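Local structure of pullulanase (Bacillus acidopullulyticus, 2WAN) at residues W419-Q425 and E613-D617; T484-P490 and R545-D551; N515-G519 and R530-L534. The protein hydrolyses the alpha-1,6-glucosidic linkages of pullulan and, as in related debranching enzymes, probably the alpha-1,6 branch points of starch-derived polysaccharides. All blocks are in the same frame, centred on the assembly; numbering follows the deposited sequence.

Contact 1 (W419-Q425 and E613-D617)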
ATOM      1  N   TRP A 419      24.401 -17.671  11.094  1.00 10.80           N
ATOM      2  CA  TRP A 419      23.532 -17.125  10.028  1.00 12.32           C
ATOM      3  C   TRP A 419      23.403 -18.057   8.822  1.00 11.41           C
ATOM      4  O   TRP A 419      22.325 -18.140   8.227  1.00 12.65           O
ATOM      5  CB  TRP A 419      24.080 -15.776   9.585  1.00 11.75           C
ATOM      6  CG  TRP A 419      23.212 -14.948   8.649  1.00 13.82           C
ATOM      7  CD1 TRP A 419      23.532 -14.549   7.383  1.00 14.26           C
ATOM      8  CD2 TRP A 419      21.927 -14.368   8.943  1.00 10.53           C
ATOM      9  NE1 TRP A 419      22.516 -13.772   6.854  1.00 14.75           N
ATOM     10  CE2 TRP A 419      21.521 -13.645   7.791  1.00 13.86           C
ATOM     11  CE3 TRP A 419      21.072 -14.406  10.052  1.00 14.08           C
ATOM     12  CZ2 TRP A 419      20.291 -12.953   7.724  1.00 14.82           C
ATOM     13  CZ3 TRP A 419      19.829 -13.726   9.977  1.00 11.56           C
ATOM     14  CH2 TRP A 419      19.463 -13.006   8.822  1.00 11.79           C
ATOM     15  N   GLN A 420      24.480 -18.777   8.468  1.00 14.13           N
ATOM     16  CA  GLN A 420      24.378 -19.737   7.357  1.00 14.88           C
ATOM     17  C   GLN A 420      23.424 -20.917   7.615  1.00 13.56           C
ATOM     18  O   GLN A 420      23.042 -21.611   6.686  1.00 14.26           O
ATOM     19  CB  GLN A 420      25.757 -20.253   6.930  1.00 14.70           C
ATOM     20  CG  GLN A 420      26.672 -19.188   6.339  1.00 19.45           C
ATOM     21  CD  GLN A 420      26.065 -18.479   5.139  1.00 31.22           C
ATOM     22  OE1 GLN A 420      25.987 -17.251   5.108  1.00 36.17           O
ATOM     23  NE2 GLN A 420      25.629 -19.252   4.146  1.00 27.63           N
ATOM     24  N   GLY A 421      23.059 -21.144   8.874  1.00 13.86           N
ATOM     25  CA  GLY A 421      22.086 -22.168   9.217  1.00 14.73           C
ATOM     26  C   GLY A 421      20.649 -21.675   9.342  1.00 15.06           C
ATOM     27  O   GLY A 421      19.762 -22.463   9.636  1.00 15.94           O
ATOM     28  N   ASP A 422      20.428 -20.375   9.130  1.00 12.19           N
ATOM     29  CA  ASP A 422      19.095 -19.775   9.289  1.00 15.49           C
ATOM     30  C   ASP A 422      18.139 -20.361   8.242  1.00 16.98           C
ATOM     31  O   ASP A 422      18.511 -20.483   7.077  1.00 20.75           O
ATOM     32  CB  ASP A 422      19.193 -18.263   9.123  1.00 13.84           C
ATOM     33  CG  ASP A 422      17.850 -17.576   9.254  1.00 18.71           C
ATOM     34  OD1 ASP A 422      17.192 -17.789  10.291  1.00 17.29           O
ATOM     35  OD2 ASP A 422      17.461 -16.879   8.294  1.00 17.07           O
ATOM     36  N   HIS A 423      16.935 -20.743   8.673  1.00 15.60           N
ATOM     37  CA  HIS A 423      15.898 -21.263   7.771  1.00 17.41           C
ATOM     38  C   HIS A 423      14.639 -20.362   7.712  1.00 19.06           C
ATOM     39  O   HIS A 423      14.074 -20.000   8.747  1.00 19.96           O
ATOM     40  CB  HIS A 423      15.524 -22.695   8.172  1.00 17.82           C
ATOM     41  CG  HIS A 423      14.595 -23.367   7.208  1.00 19.29           C
ATOM     42  ND1 HIS A 423      13.330 -23.795   7.555  1.00 26.11           N
ATOM     43  CD2 HIS A 423      14.749 -23.665   5.896  1.00 18.08           C
ATOM     44  CE1 HIS A 423      12.746 -24.334   6.496  1.00 17.67           C
ATOM     45  NE2 HIS A 423      13.583 -24.262   5.477  1.00 22.21           N
ATOM     46  N   GLU A 424      14.218 -20.023   6.489  1.00 18.60           N
ATOM     47  CA  GLU A 424      13.013 -19.220   6.241  1.00 19.34           C
ATOM     48  C   GLU A 424      11.749 -19.815   6.857  1.00 19.36           C
ATOM     49  O   GLU A 424      11.604 -21.045   6.987  1.00 18.33           O
ATOM     50  CB  GLU A 424      12.809 -18.980   4.736  1.00 19.08           C
ATOM     51  CG  GLU A 424      12.730 -20.249   3.872  1.00 24.08           C
ATOM     52  CD  GLU A 424      14.099 -20.782   3.409  1.00 41.79           C
ATOM     53  OE1 GLU A 424      15.160 -20.384   3.957  1.00 41.21           O
ATOM     54  OE2 GLU A 424      14.107 -21.618   2.484  1.00 44.73           O
ATOM     55  N   GLN A 425      10.841 -18.915   7.229  1.00 15.51           N
ATOM     56  CA  GLN A 425       9.563 -19.281   7.808  1.00 17.09           C
ATOM     57  C   GLN A 425       8.430 -18.771   6.909  1.00 18.13           C
ATOM     58  O   GLN A 425       7.797 -17.740   7.176  1.00 19.50           O
ATOM     59  CB  GLN A 425       9.455 -18.743   9.235  1.00 16.62           C
ATOM     60  CG  GLN A 425      10.357 -19.439  10.237  1.00 15.76           C
ATOM     61  CD  GLN A 425      10.087 -20.927  10.355  1.00 24.00           C
ATOM     62  OE1 GLN A 425      11.016 -21.740  10.334  1.00 28.27           O
ATOM     63  NE2 GLN A 425       8.816 -21.290  10.471  1.00 24.03           N
ATOM     64  N   GLU A 613      19.163 -10.133   1.890  1.00  9.15           N
ATOM     65  CA  GLU A 613      20.174  -9.839   2.908  1.00 10.54           C
ATOM     66  C   GLU A 613      19.726 -10.174   4.333  1.00  8.07           C
ATOM     67  O   GLU A 613      20.535 -10.672   5.161  1.00 10.41           O
ATOM     68  CB  GLU A 613      20.597  -8.359   2.824  1.00  7.48           C
ATOM     69  CG  GLU A 613      21.719  -7.943   3.743  1.00 10.32           C
ATOM     70  CD  GLU A 613      23.062  -8.619   3.411  1.00 13.24           C
ATOM     71  OE1 GLU A 613      23.292  -8.959   2.220  1.00 13.59           O
ATOM     72  OE2 GLU A 613      23.870  -8.803   4.343  1.00 13.37           O
ATOM     73  N   TYR A 614      18.449  -9.899   4.631  1.00  9.32           N
ATOM     74  CA  TYR A 614      17.927 -10.069   5.997  1.00  9.72           C
ATOM     75  C   TYR A 614      17.025 -11.288   6.202  1.00  8.52           C
ATOM     76  O   TYR A 614      16.688 -11.588   7.329  1.00 10.45           O
ATOM     77  CB  TYR A 614      17.211  -8.795   6.490  1.00  8.20           C
ATOM     78  CG  TYR A 614      18.131  -7.592   6.690  1.00 11.59           C
ATOM     79  CD1 TYR A 614      18.618  -7.250   7.971  1.00  9.45           C
ATOM     80  CD2 TYR A 614      18.512  -6.794   5.604  1.00 10.51           C
ATOM     81  CE1 TYR A 614      19.471  -6.146   8.148  1.00  9.27           C
ATOM     82  CE2 TYR A 614      19.354  -5.688   5.777  1.00 10.29           C
ATOM     83  CZ  TYR A 614      19.822  -5.380   7.052  1.00  8.15           C
ATOM     84  OH  TYR A 614      20.619  -4.284   7.218  1.00 10.52           O
ATOM     85  N   HIS A 615      16.676 -12.001   5.136  1.00 11.26           N
ATOM     86  CA  HIS A 615      15.895 -13.260   5.243  1.00 10.64           C
ATOM     87  C   HIS A 615      14.492 -12.985   5.809  1.00 10.72           C
ATOM     88  O   HIS A 615      13.928 -13.800   6.537  1.00 11.23           O
ATOM     89  CB  HIS A 615      16.596 -14.360   6.069  1.00 11.51           C
ATOM     90  CG  HIS A 615      17.993 -14.703   5.616  1.00 12.02           C
ATOM     91  ND1 HIS A 615      18.786 -15.594   6.304  1.00 17.17           N
ATOM     92  CD2 HIS A 615      18.751 -14.247   4.585  1.00 14.50           C
ATOM     93  CE1 HIS A 615      19.963 -15.697   5.706  1.00 13.72           C
ATOM     94  NE2 HIS A 615      19.970 -14.891   4.665  1.00 17.45           N
ATOM     95  N   VAL A 616      13.956 -11.822   5.468  1.00 10.34           N
ATOM     96  CA  VAL A 616      12.586 -11.528   5.889  0.50  9.14           C
ATOM     97  C   VAL A 616      11.605 -12.335   5.046  1.00 11.60           C
ATOM     98  O   VAL A 616      11.895 -12.740   3.904  1.00 12.72           O
ATOM     99  CB  VAL A 616      12.250 -10.017   5.957  0.50  8.70           C
ATOM    100  CG1 VAL A 616      13.103  -9.323   7.049  0.50  2.54           C
ATOM    101  CG2 VAL A 616      12.398  -9.342   4.582  0.50  7.75           C
ATOM    102  N   ASP A 617      10.464 -12.646   5.667  1.00  9.15           N
ATOM    103  CA  ASP A 617       9.535 -13.641   5.126  1.00 10.15           C
ATOM    104  C   ASP A 617       8.306 -13.037   4.433  1.00 11.07           C
ATOM    105  O   ASP A 617       7.484 -13.766   3.866  1.00  9.30           O
ATOM    106  CB  ASP A 617       9.085 -14.548   6.277  1.00 11.15           C
ATOM    107  CG  ASP A 617      10.254 -15.176   7.003  1.00 12.61           C
ATOM    108  OD1 ASP A 617      10.879 -16.091   6.438  1.00 12.56           O
ATOM    109  OD2 ASP A 617      10.524 -14.762   8.154  1.00 11.34           O
TER
HETATM  110  O   HOH W   1      22.641 -12.298   4.444  1.00 15.23           O

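Contact 2 (T484-P490 and R545-D551)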
ATOM      1  N   THR A 484       2.342 -17.391  14.393  1.00  9.09           N
ATOM      2  CA  THR A 484       3.322 -17.944  13.457  1.00 10.36           C
ATOM      3  C   THR A 484       4.291 -16.899  12.910  1.00  9.63           C
ATOM      4  O   THR A 484       5.349 -17.253  12.390  1.00 10.50           O
ATOM      5  CB  THR A 484       2.654 -18.589  12.218  1.00  9.76           C
ATOM      6  OG1 THR A 484       2.049 -17.570  11.412  1.00  9.78           O
ATOM      7  CG2 THR A 484       1.590 -19.613  12.631  1.00 10.62           C
ATOM      8  N   THR A 485       3.902 -15.627  12.972  1.00 10.57           N
ATOM      9  CA  THR A 485       4.586 -14.592  12.215  1.00 10.14           C
ATOM     10  C   THR A 485       4.454 -13.273  12.961  1.00 10.45           C
ATOM     11  O   THR A 485       3.349 -12.891  13.362  1.00 10.70           O
ATOM     12  CB  THR A 485       3.980 -14.431  10.781  1.00 10.53           C
ATOM     13  OG1 THR A 485       3.779 -15.722  10.191  1.00 13.08           O
ATOM     14  CG2 THR A 485       4.893 -13.613   9.880  1.00 11.97           C
ATOM     15  N   VAL A 486       5.591 -12.605  13.180  1.00  8.26           N
ATOM     16  CA  VAL A 486       5.588 -11.252  13.765  1.00  8.20           C
ATOM     17  C   VAL A 486       5.633 -10.237  12.629  1.00  7.43           C
ATOM     18  O   VAL A 486       6.513 -10.301  11.768  1.00  9.32           O
ATOM     19  CB  VAL A 486       6.785 -11.045  14.736  1.00  8.20           C
ATOM     20  CG1 VAL A 486       6.883  -9.580  15.178  1.00  8.17           C
ATOM     21  CG2 VAL A 486       6.616 -11.918  15.961  1.00 10.39           C
ATOM     22  N   GLN A 487       4.682  -9.300  12.621  1.00  8.71           N
ATOM     23  CA  GLN A 487       4.767  -8.173  11.708  1.00  9.88           C
ATOM     24  C   GLN A 487       5.349  -6.994  12.474  1.00 11.15           C
ATOM     25  O   GLN A 487       4.720  -6.479  13.400  1.00 10.62           O
ATOM     26  CB  GLN A 487       3.398  -7.820  11.122  1.00 10.91           C
ATOM     27  CG  GLN A 487       3.375  -6.542  10.226  1.00 10.33           C
ATOM     28  CD  GLN A 487       1.960  -6.174   9.831  1.00 11.26           C
ATOM     29  OE1 GLN A 487       1.249  -6.974   9.228  1.00 10.92           O
ATOM     30  NE2 GLN A 487       1.526  -4.977  10.210  1.00 10.71           N
ATOM     31  N   LEU A 488       6.562  -6.582  12.100  1.00  9.95           N
ATOM     32  CA  LEU A 488       7.223  -5.468  12.795  1.00  8.62           C
ATOM     33  C   LEU A 488       6.782  -4.127  12.237  1.00 10.62           C
ATOM     34  O   LEU A 488       6.798  -3.941  11.017  1.00  9.11           O
ATOM     35  CB  LEU A 488       8.751  -5.575  12.635  1.00 10.55           C
ATOM     36  CG  LEU A 488       9.460  -6.777  13.252  1.00 12.51           C
ATOM     37  CD1 LEU A 488      10.929  -6.734  12.826  1.00 11.10           C
ATOM     38  CD2 LEU A 488       9.323  -6.765  14.763  1.00 11.16           C
ATOM     39  N   GLN A 489       6.414  -3.187  13.115  1.00 10.10           N
ATOM     40  CA  GLN A 489       6.189  -1.794  12.681  1.00 10.22           C
ATOM     41  C   GLN A 489       7.518  -1.278  12.098  1.00  9.77           C
ATOM     42  O   GLN A 489       8.564  -1.900  12.306  1.00  9.78           O
ATOM     43  CB  GLN A 489       5.647  -0.926  13.816  1.00 10.06           C
ATOM     44  CG  GLN A 489       4.184  -1.234  14.128  1.00 12.41           C
ATOM     45  CD  GLN A 489       3.522  -0.115  14.920  1.00 14.26           C
ATOM     46  OE1 GLN A 489       3.330  -0.242  16.119  1.00 15.26           O
ATOM     47  NE2 GLN A 489       3.197   0.992  14.249  1.00 14.00           N
ATOM     48  N   PRO A 490       7.485  -0.195  11.312  1.00  9.00           N
ATOM     49  CA  PRO A 490       8.646   0.130  10.450  1.00  9.06           C
ATOM     50  C   PRO A 490      10.042   0.091  11.085  1.00  9.91           C
ATOM     51  O   PRO A 490      10.332   0.807  12.062  1.00  9.56           O
ATOM     52  CB  PRO A 490       8.302   1.521   9.945  1.00 12.06           C
ATOM     53  CG  PRO A 490       6.796   1.404   9.747  1.00  7.76           C
ATOM     54  CD  PRO A 490       6.326   0.674  11.007  1.00  8.97           C
ATOM     55  N   ARG A 545      10.581 -21.026  14.890  1.00 11.99           N
ATOM     56  CA  ARG A 545       9.601 -21.250  13.826  1.00 12.36           C
ATOM     57  C   ARG A 545       8.575 -20.103  13.735  1.00 13.09           C
ATOM     58  O   ARG A 545       7.371 -20.308  13.454  1.00 13.25           O
ATOM     59  CB  ARG A 545       8.933 -22.639  13.982  1.00 15.68           C
ATOM     60  CG  ARG A 545       9.969 -23.783  13.973  1.00 21.42           C
ATOM     61  CD  ARG A 545       9.406 -25.125  14.471  1.00 36.18           C
ATOM     62  NE  ARG A 545       8.855 -25.045  15.831  1.00 44.87           N
ATOM     63  CZ  ARG A 545       9.574 -24.994  16.955  1.00 45.71           C
ATOM     64  NH1 ARG A 545      10.907 -25.008  16.930  1.00 43.72           N
ATOM     65  NH2 ARG A 545       8.949 -24.923  18.121  1.00 43.77           N
ATOM     66  N   ILE A 546       9.073 -18.882  13.973  1.00 11.14           N
ATOM     67  CA  ILE A 546       8.266 -17.668  13.817  1.00  9.33           C
ATOM     68  C   ILE A 546       8.878 -16.829  12.690  1.00  9.95           C
ATOM     69  O   ILE A 546      10.078 -16.552  12.687  1.00  9.43           O
ATOM     70  CB  ILE A 546       8.193 -16.842  15.140  1.00 10.79           C
ATOM     71  CG1 ILE A 546       7.403 -17.623  16.197  1.00 11.06           C
ATOM     72  CG2 ILE A 546       7.505 -15.463  14.910  1.00  9.72           C
ATOM     73  CD1 ILE A 546       7.518 -16.996  17.622  1.00 12.59           C
ATOM     74  N   GLY A 547       8.036 -16.427  11.746  1.00  9.51           N
ATOM     75  CA  GLY A 547       8.449 -15.597  10.619  1.00  9.09           C
ATOM     76  C   GLY A 547       8.432 -14.120  10.937  1.00 10.96           C
ATOM     77  O   GLY A 547       7.882 -13.698  11.954  1.00 10.93           O
ATOM     78  N   VAL A 548       9.028 -13.333  10.043  1.00 10.21           N
ATOM     79  CA  VAL A 548       9.049 -11.867  10.196  1.00 10.28           C
ATOM     80  C   VAL A 548       8.546 -11.189   8.923  1.00 10.00           C
ATOM     81  O   VAL A 548       9.140 -11.341   7.845  1.00 10.53           O
ATOM     82  CB  VAL A 548      10.472 -11.345  10.482  1.00 12.73           C
ATOM     83  CG1 VAL A 548      10.482  -9.790  10.545  1.00 12.53           C
ATOM     84  CG2 VAL A 548      11.000 -11.933  11.784  1.00 11.87           C
ATOM     85  N   ASN A 549       7.462 -10.428   9.066  1.00  9.33           N
ATOM     86  CA  ASN A 549       6.947  -9.584   7.991  1.00  8.06           C
ATOM     87  C   ASN A 549       7.265  -8.125   8.313  1.00 11.54           C
ATOM     88  O   ASN A 549       6.950  -7.649   9.404  1.00 13.20           O
ATOM     89  CB  ASN A 549       5.417  -9.735   7.854  1.00  8.55           C
ATOM     90  CG  ASN A 549       4.987 -11.125   7.378  1.00 10.27           C
ATOM     91  OD1 ASN A 549       5.808 -11.933   6.949  1.00 11.25           O
ATOM     92  ND2 ASN A 549       3.684 -11.404   7.467  1.00 10.29           N
ATOM     93  N   MET A 550       7.873  -7.409   7.379  1.00  9.80           N
ATOM     94  CA  MET A 550       8.157  -5.989   7.623  1.00  8.34           C
ATOM     95  C   MET A 550       7.035  -5.079   7.160  1.00 10.73           C
ATOM     96  O   MET A 550       6.648  -5.128   6.000  1.00  9.56           O
ATOM     97  CB  MET A 550       9.465  -5.588   6.925  1.00  8.22           C
ATOM     98  CG  MET A 550      10.714  -6.032   7.690  1.00  8.21           C
ATOM     99  SD  MET A 550      12.248  -5.695   6.745  1.00 12.91           S
ATOM    100  CE  MET A 550      12.199  -3.901   6.577  1.00  9.97           C
ATOM    101  N   ASP A 551       6.551  -4.225   8.061  1.00 10.03           N
ATOM    102  CA  ASP A 551       5.744  -3.042   7.660  1.00 10.51           C
ATOM    103  C   ASP A 551       6.680  -2.104   6.886  1.00 11.60           C
ATOM    104  O   ASP A 551       7.726  -1.710   7.406  1.00 11.18           O
ATOM    105  CB  ASP A 551       5.220  -2.368   8.930  1.00 11.52           C
ATOM    106  CG  ASP A 551       4.176  -1.300   8.670  1.00 11.37           C
ATOM    107  OD1 ASP A 551       4.090  -0.756   7.549  1.00 10.94           O
ATOM    108  OD2 ASP A 551       3.414  -1.011   9.619  1.00 12.21           O
TER
HETATM  109  O   HOH W   2       6.181 -19.573  10.819  1.00 19.18           O
HETATM  110  O   HOH W   3       2.909  -2.944  11.440  1.00 11.90           O
HETATM  111  O   HOH W   4       9.352  -3.093   9.414  1.00  9.57           O

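Contact 3 (N515-G519 and R530-L534)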
ATOM      1  N   ASN A 515      16.876   1.309   2.821  1.00 11.24           N
ATOM      2  CA  ASN A 515      17.659   0.070   2.837  1.00  9.49           C
ATOM      3  C   ASN A 515      18.588  -0.058   4.038  1.00 10.43           C
ATOM      4  O   ASN A 515      19.549  -0.839   4.024  1.00 11.19           O
ATOM      5  CB  ASN A 515      18.416  -0.042   1.516  1.00  8.99           C
ATOM      6  CG  ASN A 515      17.465  -0.049   0.361  1.00  9.98           C
ATOM      7  OD1 ASN A 515      16.605  -0.935   0.284  1.00 12.99           O
ATOM      8  ND2 ASN A 515      17.548   0.960  -0.500  1.00 12.24           N
ATOM      9  N   VAL A 516      18.263   0.704   5.080  1.00  9.31           N
ATOM     10  CA  VAL A 516      19.046   0.769   6.325  1.00  8.73           C
ATOM     11  C   VAL A 516      18.104   0.487   7.508  1.00  9.12           C
ATOM     12  O   VAL A 516      17.011   1.037   7.549  1.00 11.44           O
ATOM     13  CB  VAL A 516      19.679   2.184   6.534  1.00  9.54           C
ATOM     14  CG1 VAL A 516      20.454   2.276   7.856  1.00 11.41           C
ATOM     15  CG2 VAL A 516      20.578   2.591   5.319  1.00 10.38           C
ATOM     16  N   PRO A 517      18.528  -0.366   8.474  1.00 10.89           N
ATOM     17  CA  PRO A 517      17.735  -0.579   9.686  1.00 11.09           C
ATOM     18  C   PRO A 517      17.687   0.665  10.559  1.00 11.14           C
ATOM     19  O   PRO A 517      18.692   1.380  10.682  1.00 10.91           O
ATOM     20  CB  PRO A 517      18.513  -1.683  10.425  1.00 10.42           C
ATOM     21  CG  PRO A 517      19.285  -2.382   9.348  1.00 11.23           C
ATOM     22  CD  PRO A 517      19.719  -1.244   8.460  1.00 10.72           C
ATOM     23  N   GLU A 518      16.528   0.919  11.165  1.00  8.09           N
ATOM     24  CA  GLU A 518      16.401   2.030  12.110  1.00  9.48           C
ATOM     25  C   GLU A 518      17.440   1.968  13.242  1.00  9.89           C
ATOM     26  O   GLU A 518      17.544   0.962  13.952  1.00 10.80           O
ATOM     27  CB  GLU A 518      14.984   2.087  12.683  1.00  9.12           C
ATOM     28  CG  GLU A 518      14.827   3.155  13.787  1.00 11.50           C
ATOM     29  CD  GLU A 518      15.135   4.567  13.315  1.00 10.83           C
ATOM     30  OE1 GLU A 518      14.882   4.879  12.133  1.00 12.40           O
ATOM     31  OE2 GLU A 518      15.617   5.410  14.146  1.00 11.99           O
ATOM     32  N   GLY A 519      18.169   3.070  13.430  1.00 10.18           N
ATOM     33  CA  GLY A 519      19.252   3.119  14.420  1.00 10.96           C
ATOM     34  C   GLY A 519      18.795   3.120  15.862  1.00 11.91           C
ATOM     35  O   GLY A 519      19.468   2.568  16.742  1.00 10.66           O
ATOM     36  N   ARG A 530      23.512  -1.980  13.880  1.00 11.68           N
ATOM     37  CA  ARG A 530      22.077  -2.021  13.534  1.00  9.50           C
ATOM     38  C   ARG A 530      21.748  -3.163  12.561  1.00  8.84           C
ATOM     39  O   ARG A 530      20.655  -3.738  12.623  1.00 10.56           O
ATOM     40  CB  ARG A 530      21.628  -0.697  12.953  1.00  9.87           C
ATOM     41  CG  ARG A 530      22.360  -0.317  11.662  1.00  8.60           C
ATOM     42  CD  ARG A 530      21.875   1.041  11.199  1.00  9.39           C
ATOM     43  NE  ARG A 530      22.403   2.176  11.978  1.00  9.89           N
ATOM     44  CZ  ARG A 530      21.826   3.374  12.032  1.00 12.36           C
ATOM     45  NH1 ARG A 530      20.648   3.611  11.433  1.00  9.37           N
ATOM     46  NH2 ARG A 530      22.427   4.346  12.698  1.00 11.69           N
ATOM     47  N   ILE A 531      22.702  -3.485  11.680  1.00 10.12           N
ATOM     48  CA  ILE A 531      22.521  -4.561  10.697  1.00  8.93           C
ATOM     49  C   ILE A 531      22.571  -5.912  11.409  1.00 11.25           C
ATOM     50  O   ILE A 531      21.638  -6.715  11.291  1.00  9.59           O
ATOM     51  CB  ILE A 531      23.566  -4.484   9.569  1.00  7.50           C
ATOM     52  CG1 ILE A 531      23.454  -3.136   8.838  1.00 10.22           C
ATOM     53  CG2 ILE A 531      23.389  -5.667   8.582  1.00  9.56           C
ATOM     54  CD1 ILE A 531      24.422  -2.980   7.627  1.00 11.65           C
ATOM     55  N   THR A 532      23.650  -6.144  12.171  1.00  9.59           N
ATOM     56  CA  THR A 532      23.826  -7.406  12.879  1.00 11.08           C
ATOM     57  C   THR A 532      22.679  -7.680  13.856  1.00 10.48           C
ATOM     58  O   THR A 532      22.178  -8.806  13.931  1.00  9.81           O
ATOM     59  CB  THR A 532      25.164  -7.407  13.627  1.00 10.15           C
ATOM     60  OG1 THR A 532      26.206  -7.220  12.656  1.00 11.13           O
ATOM     61  CG2 THR A 532      25.368  -8.742  14.367  1.00 13.57           C
ATOM     62  N   GLU A 533      22.252  -6.642  14.577  1.00 10.31           N
ATOM     63  CA  GLU A 533      21.239  -6.835  15.610  1.00  9.01           C
ATOM     64  C   GLU A 533      19.868  -7.144  15.050  1.00 10.56           C
ATOM     65  O   GLU A 533      19.159  -7.955  15.623  1.00  9.31           O
ATOM     66  CB  GLU A 533      21.200  -5.663  16.603  1.00 10.46           C
ATOM     67  CG  GLU A 533      22.513  -5.642  17.448  1.00  9.62           C
ATOM     68  CD  GLU A 533      22.724  -4.368  18.242  1.00 12.41           C
ATOM     69  OE1 GLU A 533      21.784  -3.562  18.353  1.00 12.57           O
ATOM     70  OE2 GLU A 533      23.855  -4.163  18.768  1.00 13.50           O
ATOM     71  N   LEU A 534      19.511  -6.530  13.925  1.00  9.46           N
ATOM     72  CA  LEU A 534      18.239  -6.865  13.286  1.00  8.90           C
ATOM     73  C   LEU A 534      18.295  -8.273  12.711  1.00  9.38           C
ATOM     74  O   LEU A 534      17.327  -9.034  12.818  1.00 10.42           O
ATOM     75  CB  LEU A 534      17.854  -5.823  12.229  1.00  8.87           C
ATOM     76  CG  LEU A 534      16.552  -6.077  11.430  1.00  8.09           C
ATOM     77  CD1 LEU A 534      15.319  -6.342  12.335  1.00  8.78           C
ATOM     78  CD2 LEU A 534      16.259  -4.945  10.454  1.00 11.96           C
TER

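Contact 1 (W419-Q425 and E613-D617)
Trp419 lays the six-membered ring of its indole over the imidazole of His615 in an offset stack: the centroids are 4.1 Å apart, the planes 14° from parallel, and the closest atoms, Trp419 CE2 and His615 CE1, 3.3 Å apart. The far edge of the indole meets backbone carbonyls, with Trp419 CZ2 3.4 Å from Glu613 O and Trp419 CH2 3.5 Å from Tyr614 O. Its NE1 donates to water 1 at 2.8 Å, and that water donates to Glu613 O, also at 2.8 Å. The imidazole is held in its plane as well, because His615 ND1 donates to Asp422 OD2 at 2.7 Å and 159°. His615 is the first residue past the end of helix 597-614, and its positive phi of 64° turns the chain toward strand 618-621; the contact thus fixes a helix-to-strand connection of the catalytic (beta/alpha)8 barrel against the loop leading into strand 435-438, the first of the barrel. Two residues further on, Asp617 OD1 accepts from Gln425 N at 2.9 Å and 159°, while its OD2 takes the backbone NH of Val548. The carboxylate of Glu613 turns elsewhere, to a salt bridge with Lys535.

Contact 2 (T484-P490 and R545-D551)
Five backbone hydrogen bonds join strands 485-488 and 547-551, and the donors alternate between the two strands. Gly547 N donates to Thr484 O (2.9 Å), Val486 N to Gly547 O (2.8 Å), Asn549 N to Val486 O (2.9 Å), Leu488 N to Asn549 O (2.9 Å) and Asp551 N to Leu488 O (3.0 Å), with N-H...O angles of 147-166°. This is parallel pairing, in register from Thr485 with Gly547 to Leu488 with Met550, and the short axes lie 4.5 Å apart at 24°. The strands are the second and third of the eight-stranded TIM-type barrel. The other edge of 485-488 bonds to strand 435-438, and Val548 N is satisfied by Asp617 OD2. On the face carrying Val486, Leu488 and Val548, apolar contacts such as Leu488 CD1 to Val548 CG1 (3.8 Å) lie under helix 529-543. The face carrying Gln487 and Asn549 is polar: Gln487 OE1 and Asn549 ND2 both bond to Tyr649 OH. Gln487 NE2 donates to water 3 at 2.7 Å, which in turn donates to Asp551 OD2 at 2.7 Å; that carboxylate also bonds Tyr509 through OD2 and forms a salt bridge with Arg620 through OD1.

Contact 3 (N515-G519 and R530-L534)
The side chain of Arg530 leaves helix 529-543 with chi1 at 61° (p), chi2 at -178° (t) and chi3 at 75° (p), a bent path that carries the guanidinium back alongside residues 516-519. There Arg530 NH1 donates to Pro517 O at 3.1 Å and 154°, with the carbonyl near the guanidinium plane, while Gly519 CA lies over one face. An ideal CB on Gly519 would come within 2.8 Å of Arg530 NH2, a clash, so the absence of a side chain gives the guanidinium its room. NH1 also forms salt bridges with Glu493 and Glu499, and NH2 donates to Pro525 O. Pro517 directs CB toward the helix: Pro517 CB is 4.0 Å from Leu534 CD2, and Pro517 CD is 4.2 Å from Ile531 CG1. Leu534 reaches it with a t,p conformation (178°, 53°), Ile531 with m,t (-60°, -177°). Glu518 points CB away from the helix, and its t,p conformation (175°, 60°) accompanies bonds from OE1 to Phe494 N and from OE2 to Ala520 N. The loop that follows the corner at Asn515 and Val516, after strand 511-513, is set against the start of helix 529-543, with Tyr614 and Trp610 of helix 597-614 covering Pro517, Ile531 and Leu534.

How the contacts relate
All three contacts belong to one sector of the catalytic barrel, with centres about 13 Å (1 and 2) and 15 Å (1 and 3, 2 and 3) apart. Along the chain they nest: contact 3 lies inside the loop closed by contact 2, and contact 2 inside that closed by contact 1. Contact 1 touches both others. Gln425 CB packs 3.6 Å from Gly547 CA, beside the Asp617-Val548 bond, and Tyr614 OH packs 3.2 Å from Pro517 CG. Contacts 2 and 3 do not touch, their nearest atoms being about 4 Å apart, but helix 529-543 leads directly into strand 547-552. A glycerol, probably from crystallisation, sits about 4 Å from the Asp422 side chain.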